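Local coordinates for cupin 2, conserved barrel domain protein (Novosphingobium aromaticivorans DSM 12444, PDB 3ES1) that is of unknown function but folds as a cupin-like beta barrel, in an assembly of two chains, at residues G20-A23 / A27-K30; S31-P36 / D65-E70; T74-S79 / H95-I100. One frame throughout, in Å; residues are numbered along the deposited sequence.

Contact 1: residues G20-A23 / A27-K30; sequences GHDA and AVFK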
loop_
_atom_site.group_PDB
_atom_site.type_symbol
_atom_site.label_atom_id
_atom_site.label_comp_id
_atom_site.label_asym_id
_atom_site.label_seq_id
_atom_site.Cartn_x
_atom_site.Cartn_y
_atom_site.Cartn_z
ATOM N N GLY A 20 -9.833 5.502 14.264
ATOM C CA GLY A 20 -9.393 6.665 15.044
ATOM C C GLY A 20 -9.599 6.425 16.524
ATOM O O GLY A 20 -9.980 5.332 16.931
ATOM N N HIS A 21 -9.374 7.476 17.306
ATOM C CA HIS A 21 -9.555 7.442 18.769
ATOM C C HIS A 21 -10.633 8.407 19.177
ATOM O O HIS A 21 -10.790 9.472 18.562
ATOM C CB HIS A 21 -8.251 7.840 19.468
ATOM C CG HIS A 21 -7.172 6.823 19.350
ATOM N ND1 HIS A 21 -6.238 6.855 18.341
ATOM C CD2 HIS A 21 -6.905 5.713 20.082
ATOM C CE1 HIS A 21 -5.439 5.803 18.458
ATOM N NE2 HIS A 21 -5.816 5.099 19.508
ATOM N N ASP A 22 -11.405 8.007 20.177
ATOM C CA ASP A 22 -12.460 8.861 20.711
ATOM C C ASP A 22 -11.949 9.694 21.876
ATOM O O ASP A 22 -10.742 9.710 22.180
ATOM C CB ASP A 22 -13.758 8.080 21.019
ATOM C CG ASP A 22 -13.631 7.157 22.228
ATOM O OD1 ASP A 22 -12.606 7.285 22.906
ATOM O OD2 ASP A 22 -14.568 6.357 22.490
ATOM N N ALA A 23 -12.864 10.413 22.512
ATOM C CA ALA A 23 -12.468 11.375 23.551
ATOM C C ALA A 23 -11.996 10.654 24.775
ATOM O O ALA A 23 -11.452 11.259 25.678
ATOM C CB ALA A 23 -13.636 12.303 23.920
ATOM N N ALA A 27 -10.010 3.103 20.721
ATOM C CA ALA A 27 -9.968 2.825 19.268
ATOM C C ALA A 27 -11.369 2.471 18.774
ATOM O O ALA A 27 -12.031 1.547 19.254
ATOM C CB ALA A 27 -8.944 1.737 18.920
ATOM N N VAL A 28 -11.812 3.303 17.847
ATOM C CA VAL A 28 -13.139 3.252 17.271
ATOM C C VAL A 28 -13.077 3.397 15.761
ATOM O O VAL A 28 -12.029 3.734 15.204
ATOM C CB VAL A 28 -14.026 4.408 17.821
ATOM C CG1 VAL A 28 -14.038 4.404 19.317
ATOM C CG2 VAL A 28 -13.539 5.776 17.334
ATOM N N PHE A 29 -14.207 3.123 15.115
ATOM C CA PHE A 29 -14.377 3.395 13.654
ATOM C C PHE A 29 -14.738 4.852 13.444
ATOM O O PHE A 29 -15.666 5.359 14.074
ATOM C CB PHE A 29 -15.419 2.422 13.027
ATOM C CG PHE A 29 -14.957 1.002 13.039
ATOM C CD1 PHE A 29 -14.052 0.548 12.102
ATOM C CD2 PHE A 29 -15.390 0.109 14.013
ATOM C CE1 PHE A 29 -13.620 -0.795 12.136
ATOM C CE2 PHE A 29 -14.913 -1.208 14.067
ATOM C CZ PHE A 29 -14.021 -1.638 13.145
ATOM N N LYS A 30 -13.981 5.514 12.568
ATOM C CA LYS A 30 -14.078 6.957 12.317
ATOM C C LYS A 30 -15.024 7.229 11.156
ATOM O O LYS A 30 -15.859 8.114 11.227
ATOM C CB LYS A 30 -12.692 7.546 12.051
ATOM C CG LYS A 30 -12.654 9.076 11.889
ATOM C CD LYS A 30 -11.253 9.653 11.682
ATOM C CE LYS A 30 -11.337 11.059 11.063
ATOM N NZ LYS A 30 -11.269 12.176 12.068
#

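Contact 2: residues S31-P36 / D65-E70; sequences SEDVTP and DGRQRE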
loop_
_atom_site.group_PDB
_atom_site.type_symbol
_atom_site.label_atom_id
_atom_site.label_comp_id
_atom_site.label_asym_id
_atom_site.label_seq_id
_atom_site.Cartn_x
_atom_site.Cartn_y
_atom_site.Cartn_z
ATOM N N SER A 31 -14.891 6.435 10.098
ATOM C CA SER A 31 -15.743 6.532 8.934
ATOM C C SER A 31 -15.683 5.283 8.065
ATOM O O SER A 31 -14.708 4.498 8.090
ATOM C CB SER A 31 -15.366 7.742 8.074
ATOM O OG SER A 31 -14.100 7.554 7.479
ATOM N N GLU A 32 -16.748 5.111 7.309
ATOM C CA GLU A 32 -16.824 4.049 6.301
ATOM C C GLU A 32 -17.629 4.504 5.115
ATOM O O GLU A 32 -18.659 5.162 5.271
ATOM C CB GLU A 32 -17.441 2.798 6.897
ATOM C CG GLU A 32 -17.623 1.616 5.925
ATOM C CD GLU A 32 -18.245 0.388 6.581
ATOM O OE1 GLU A 32 -18.777 0.482 7.710
ATOM O OE2 GLU A 32 -18.273 -0.677 5.927
ATOM N N ASP A 33 -17.147 4.173 3.932
ATOM C CA ASP A 33 -17.821 4.577 2.692
ATOM C C ASP A 33 -17.522 3.595 1.601
ATOM O O ASP A 33 -16.507 2.945 1.629
ATOM C CB ASP A 33 -17.413 5.987 2.216
ATOM C CG ASP A 33 -15.937 6.122 1.899
ATOM O OD1 ASP A 33 -15.168 6.450 2.810
ATOM O OD2 ASP A 33 -15.537 5.933 0.728
ATOM N N VAL A 34 -18.425 3.532 0.621
ATOM C CA VAL A 34 -18.203 2.731 -0.584
ATOM C C VAL A 34 -18.366 3.686 -1.758
ATOM O O VAL A 34 -19.457 4.211 -1.975
ATOM C CB VAL A 34 -19.229 1.555 -0.694
ATOM C CG1 VAL A 34 -19.133 0.822 -2.044
ATOM C CG2 VAL A 34 -19.066 0.586 0.498
ATOM N N THR A 35 -17.270 3.890 -2.497
ATOM C CA THR A 35 -17.138 4.962 -3.492
ATOM C C THR A 35 -16.516 4.475 -4.820
ATOM O O THR A 35 -15.526 3.765 -4.811
ATOM C CB THR A 35 -16.216 6.077 -2.936
ATOM O OG1 THR A 35 -16.742 6.512 -1.680
ATOM C CG2 THR A 35 -16.194 7.293 -3.841
ATOM N N PRO A 36 -17.105 4.860 -5.968
ATOM C CA PRO A 36 -16.550 4.459 -7.259
ATOM C C PRO A 36 -15.280 5.184 -7.634
ATOM O O PRO A 36 -15.076 6.317 -7.243
ATOM C CB PRO A 36 -17.678 4.830 -8.236
ATOM C CG PRO A 36 -18.329 6.027 -7.591
ATOM C CD PRO A 36 -18.339 5.659 -6.124
ATOM N N ASP A 65 -9.624 14.301 7.161
ATOM C CA ASP A 65 -9.861 13.291 6.116
ATOM C C ASP A 65 -8.842 13.455 4.994
ATOM O O ASP A 65 -8.751 14.503 4.361
ATOM C CB ASP A 65 -11.285 13.350 5.552
ATOM C CG ASP A 65 -11.585 12.207 4.634
ATOM O OD1 ASP A 65 -10.674 11.655 3.987
ATOM O OD2 ASP A 65 -12.745 11.845 4.506
ATOM N N GLY A 66 -8.043 12.407 4.811
ATOM C CA GLY A 66 -6.944 12.409 3.892
ATOM C C GLY A 66 -7.378 12.600 2.449
ATOM O O GLY A 66 -6.594 13.022 1.599
ATOM N N ARG A 67 -8.658 12.351 2.204
ATOM C CA ARG A 67 -9.219 12.436 0.865
ATOM C C ARG A 67 -9.576 13.904 0.568
ATOM O O ARG A 67 -9.740 14.304 -0.566
ATOM C CB ARG A 67 -10.443 11.506 0.757
ATOM C CG ARG A 67 -11.214 11.600 -0.456
ATOM C CD ARG A 67 -12.382 10.589 -0.424
ATOM N NE ARG A 67 -12.010 9.242 -0.835
ATOM C CZ ARG A 67 -12.678 8.126 -0.531
ATOM N NH1 ARG A 67 -13.789 8.167 0.177
ATOM N NH2 ARG A 67 -12.239 6.952 -0.947
ATOM N N GLN A 68 -9.601 14.713 1.615
ATOM C CA GLN A 68 -10.061 16.087 1.507
ATOM C C GLN A 68 -9.023 17.057 2.013
ATOM O O GLN A 68 -9.355 18.122 2.502
ATOM C CB GLN A 68 -11.348 16.297 2.320
ATOM C CG GLN A 68 -12.501 15.388 1.961
ATOM C CD GLN A 68 -13.024 15.622 0.546
ATOM O OE1 GLN A 68 -12.871 16.717 -0.023
ATOM N NE2 GLN A 68 -13.661 14.604 -0.023
ATOM N N ARG A 69 -7.774 16.676 1.954
ATOM C CA ARG A 69 -6.693 17.509 2.451
ATOM C C ARG A 69 -6.266 18.524 1.406
ATOM O O ARG A 69 -6.067 18.194 0.230
ATOM C CB ARG A 69 -5.520 16.605 2.859
ATOM C CG ARG A 69 -4.326 17.286 3.436
ATOM C CD ARG A 69 -3.180 16.288 3.700
ATOM N NE ARG A 69 -3.567 15.083 4.417
ATOM C CZ ARG A 69 -3.768 15.042 5.724
ATOM N NH1 ARG A 69 -3.689 16.170 6.429
ATOM N NH2 ARG A 69 -4.063 13.904 6.335
ATOM N N GLU A 70 -6.149 19.766 1.857
ATOM C CA GLU A 70 -5.588 20.855 1.050
ATOM C C GLU A 70 -4.210 20.489 0.546
ATOM O O GLU A 70 -3.413 19.845 1.217
ATOM C CB GLU A 70 -5.505 22.158 1.858
HETATM O O HOH W 1 -13.975 4.589 -0.760
#

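Contact 3: residues T74-S79 / H95-I100; sequences TLDGGS and HRTNSI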
loop_
_atom_site.group_PDB
_atom_site.type_symbol
_atom_site.label_atom_id
_atom_site.label_comp_id
_atom_site.label_asym_id
_atom_site.label_seq_id
_atom_site.Cartn_x
_atom_site.Cartn_y
_atom_site.Cartn_z
ATOM N N THR A 74 5.742 20.715 -0.716
ATOM C CA THR A 74 6.496 19.623 -1.340
ATOM C C THR A 74 5.673 18.797 -2.335
ATOM O O THR A 74 4.807 18.013 -1.983
ATOM C CB THR A 74 7.061 18.615 -0.294
ATOM O OG1 THR A 74 7.945 19.291 0.614
ATOM C CG2 THR A 74 7.808 17.477 -0.994
ATOM N N LEU A 75 5.979 18.959 -3.601
ATOM C CA LEU A 75 5.456 18.015 -4.585
ATOM C C LEU A 75 5.748 16.594 -4.092
ATOM O O LEU A 75 6.889 16.258 -3.794
ATOM C CB LEU A 75 6.112 18.249 -5.937
ATOM C CG LEU A 75 5.363 17.799 -7.172
ATOM C CD1 LEU A 75 3.881 18.035 -7.002
ATOM C CD2 LEU A 75 5.948 18.589 -8.350
ATOM N N ASP A 76 4.695 15.781 -4.021
ATOM C CA ASP A 76 4.772 14.349 -3.593
ATOM C C ASP A 76 5.251 14.171 -2.150
ATOM O O ASP A 76 5.690 13.069 -1.749
ATOM C CB ASP A 76 5.656 13.524 -4.545
ATOM C CG ASP A 76 5.016 13.339 -5.926
ATOM O OD1 ASP A 76 3.868 12.817 -6.017
ATOM O OD2 ASP A 76 5.667 13.725 -6.921
ATOM N N GLY A 77 5.160 15.277 -1.409
ATOM C CA GLY A 77 5.370 15.309 0.046
ATOM C C GLY A 77 4.415 14.377 0.784
ATOM O O GLY A 77 3.333 14.086 0.306
ATOM N N GLY A 78 4.831 13.882 1.936
ATOM C CA GLY A 78 3.991 12.977 2.717
ATOM C C GLY A 78 3.704 11.649 2.036
ATOM O O GLY A 78 4.557 11.076 1.375
ATOM N N SER A 79 2.496 11.138 2.236
ATOM C CA SER A 79 2.058 9.910 1.566
ATOM C C SER A 79 0.704 10.044 0.953
ATOM O O SER A 79 -0.113 10.887 1.327
ATOM C CB SER A 79 2.092 8.676 2.497
ATOM O OG SER A 79 1.029 8.632 3.443
ATOM N N HIS A 95 6.325 9.431 -16.783
ATOM C CA HIS A 95 6.850 10.404 -15.824
ATOM C C HIS A 95 7.582 9.781 -14.653
ATOM O O HIS A 95 7.498 8.581 -14.390
ATOM C CB HIS A 95 5.759 11.361 -15.304
ATOM C CG HIS A 95 4.874 10.782 -14.236
ATOM N ND1 HIS A 95 4.359 9.506 -14.298
ATOM C CD2 HIS A 95 4.380 11.326 -13.095
ATOM C CE1 HIS A 95 3.619 9.276 -13.224
ATOM N NE2 HIS A 95 3.615 10.365 -12.481
ATOM N N ARG A 96 8.280 10.662 -13.960
ATOM C CA ARG A 96 9.070 10.315 -12.778
ATOM C C ARG A 96 8.630 11.185 -11.628
ATOM O O ARG A 96 8.334 12.335 -11.824
ATOM C CB ARG A 96 10.545 10.601 -13.051
ATOM C CG ARG A 96 11.489 10.306 -11.940
ATOM C CD ARG A 96 12.837 10.912 -12.229
ATOM N NE ARG A 96 13.392 10.409 -13.463
ATOM C CZ ARG A 96 13.793 11.151 -14.485
ATOM N NH1 ARG A 96 13.722 12.467 -14.452
ATOM N NH2 ARG A 96 14.277 10.554 -15.564
ATOM N N THR A 97 8.582 10.622 -10.427
ATOM C CA THR A 97 8.217 11.380 -9.216
ATOM C C THR A 97 9.272 11.181 -8.135
ATOM O O THR A 97 10.026 10.193 -8.134
ATOM C CB THR A 97 6.800 10.991 -8.629
ATOM O OG1 THR A 97 6.772 9.591 -8.258
ATOM C CG2 THR A 97 5.638 11.261 -9.650
ATOM N N ASN A 98 9.256 12.124 -7.209
ATOM C CA ASN A 98 10.116 12.103 -6.010
ATOM C C ASN A 98 9.465 11.350 -4.847
ATOM O O ASN A 98 8.972 11.911 -3.842
ATOM C CB ASN A 98 10.555 13.510 -5.620
ATOM C CG ASN A 98 11.446 14.141 -6.656
ATOM O OD1 ASN A 98 12.028 13.463 -7.489
ATOM N ND2 ASN A 98 11.556 15.436 -6.613
ATOM N N SER A 99 9.497 10.045 -5.028
ATOM C CA SER A 99 8.794 9.120 -4.166
ATOM C C SER A 99 9.247 7.698 -4.412
ATOM O O SER A 99 9.794 7.368 -5.461
ATOM C CB SER A 99 7.282 9.210 -4.426
ATOM O OG SER A 99 6.946 8.854 -5.768
ATOM N N ILE A 100 8.998 6.872 -3.417
ATOM C CA ILE A 100 8.978 5.419 -3.612
ATOM C C ILE A 100 7.517 5.035 -3.547
ATOM O O ILE A 100 6.780 5.530 -2.720
ATOM C CB ILE A 100 9.858 4.639 -2.560
ATOM C CG1 ILE A 100 10.050 3.163 -2.950
ATOM C CG2 ILE A 100 9.353 4.741 -1.083
ATOM C CD1 ILE A 100 11.051 2.390 -2.026
HETATM O O HOH W 2 8.478 14.471 -2.688
HETATM O O HOH W 3 8.802 16.400 -5.443
#

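Contact 1: residues G20-A23 / A27-K30
G20 and V28 face each other across the last rungs of a beta hairpin. They form an antiparallel hydrogen-bonded pair: G20 N donates to V28 O at 3.0 Å, and V28 N returns an almost linear bond (179°) to G20 O at 2.9 Å. The same carbonyl oxygen also meets A27 CA at 3.4 Å, so that G20 O takes one strong N-H and one weak CA-H contact from successive residues. One of the methyls of V28, CG2, lies between its own backbone N and carbonyl carbon and drops to 3.6 Å from G20 O. G20 is buried, and its two backbone bonds are the tight part. Having no side chain, it leaves the space beside it to the aliphatic chain of K30, which brushes G20 with its CB and then, straight to CE and bent at chi4, leads off to a salt bridge with E63.

Toward the turn the fit slackens. H21 and A27 make the next, non-hydrogen-bonded pair, yet the imidazole only nears the strand obliquely, with H21 CD2 4.1 Å from A27 N. The ring is instead stacked against Y157 of the second subunit, whose D115 accepts a bond from A27 N. On the other face of the hairpin, V28 CG1, the other methyl, is turned to D22; the two side chains cross at about a right angle, CG1 3.8 Å from D22 OD2. This is a loose contact; D22 OD1 is committed to the backbone N atoms of H24 and R26 in the connecting loop. The arrangement is that of a two-stranded antiparallel beta hairpin, strands 14-21 and 27-39, whose loop end reaches over to the partner subunit.

Contact 2: residues S31-P36 / D65-E70
D33 and R67 meet across a wide backbone gap, the nearest CA atoms of the segments, those of T35 and R67, lying 11.7 Å apart, so that a strand and a loop are joined through side chains and a water. R67 spans most of the distance: its chain runs straight from the backbone until it bends at chi3 (-83°), and NH1 then donates to D33 OD2 at 2.9 Å in a salt bridge. The acceptor lies in the guanidinium plane, but the carboxylate is turned 70° to it and OD2 is approached from above its own plane. T35 OG1 donates to the same oxygen at 2.8 Å from the same face. A water bridges D33 OD2 and R67 NH2, its 2.9 Å bond to NH2 closing a small ring. At the root of the arginine, R67 N donates to D65 OD1 in an Asx turn. R16 of strand 14-21 pairs with both D33 OD1 and D65 OD1, and probably helps to balance these two carboxylates. Strand 27-39 lies between strand 14-21 and strand 45-53, where L49 O accepts from R67 NE and L48 packs against both T35 and R67.

Contact 3: residues T74-S79 / H95-I100
D76 lays its carboxylate across the side chain of T97, the two crossing at about a right angle, with OD2 3.4 Å from T97 CB and 3.7 Å from T97 CG2. It is the carbon side of the threonine that receives the acid. CG2 stands anti to the carbonyl carbon of T97, while the hydroxyl OG1 occupies the position between backbone N and carbonyl carbon (chi1 61°) and lies 2.6 Å from S99 OG, within its own segment. D76 CB, nearer the backbone, comes to 3.8 Å from N98 O.

Two waters add polar bridges between the segments. One donates to L75 O and, at 2.9 Å, to N98 O; the second donates to L75 O and accepts from N98 ND2 at 3.1 Å. L75 O therefore receives two water protons, and N98 is reached through its main-chain carbonyl and its side-chain ND2. The first segment holds a type II beta turn, T74 to G77, closed by G77 N bonding to T74 O at 2.8 Å, which presents L75 O and the side chain of D76 to the other segment; the second has N98 at the centre of an inverse gamma turn, just ahead of a strand. Both lie at the ends of strands of the cupin-like barrel: the turn leads into strand 79-86, and N98 into strand 99-107, with strand 145-153 lying between those two in the sheet. From the end of that middle strand E153 accepts from G78 N, while N98 pairs by backbone with A154. The second subunit reaches the starts of both strands, where its Y102 hydroxyl bonds to S79 OG and its N60 amide donates to S99 O.

Followed from the N terminus, the chain first turns back on itself at contact 1, a local hairpin that closes strand 14-21 onto strand 27-39. Strand 27-39 then runs directly into contact 2, which closes a much longer loop: the chain passes through strand 45-53 before residues 65-70 come back beside it. Contact 3 opens a few residues later and closes around strand 79-86, bringing the turn at 74-79 to the start of strand 99-107. The three are in series; none nests in or crosses another. All reach the same antiparallel sheet and the second subunit, with the centres of contacts 1 and 3 about 30 Å apart.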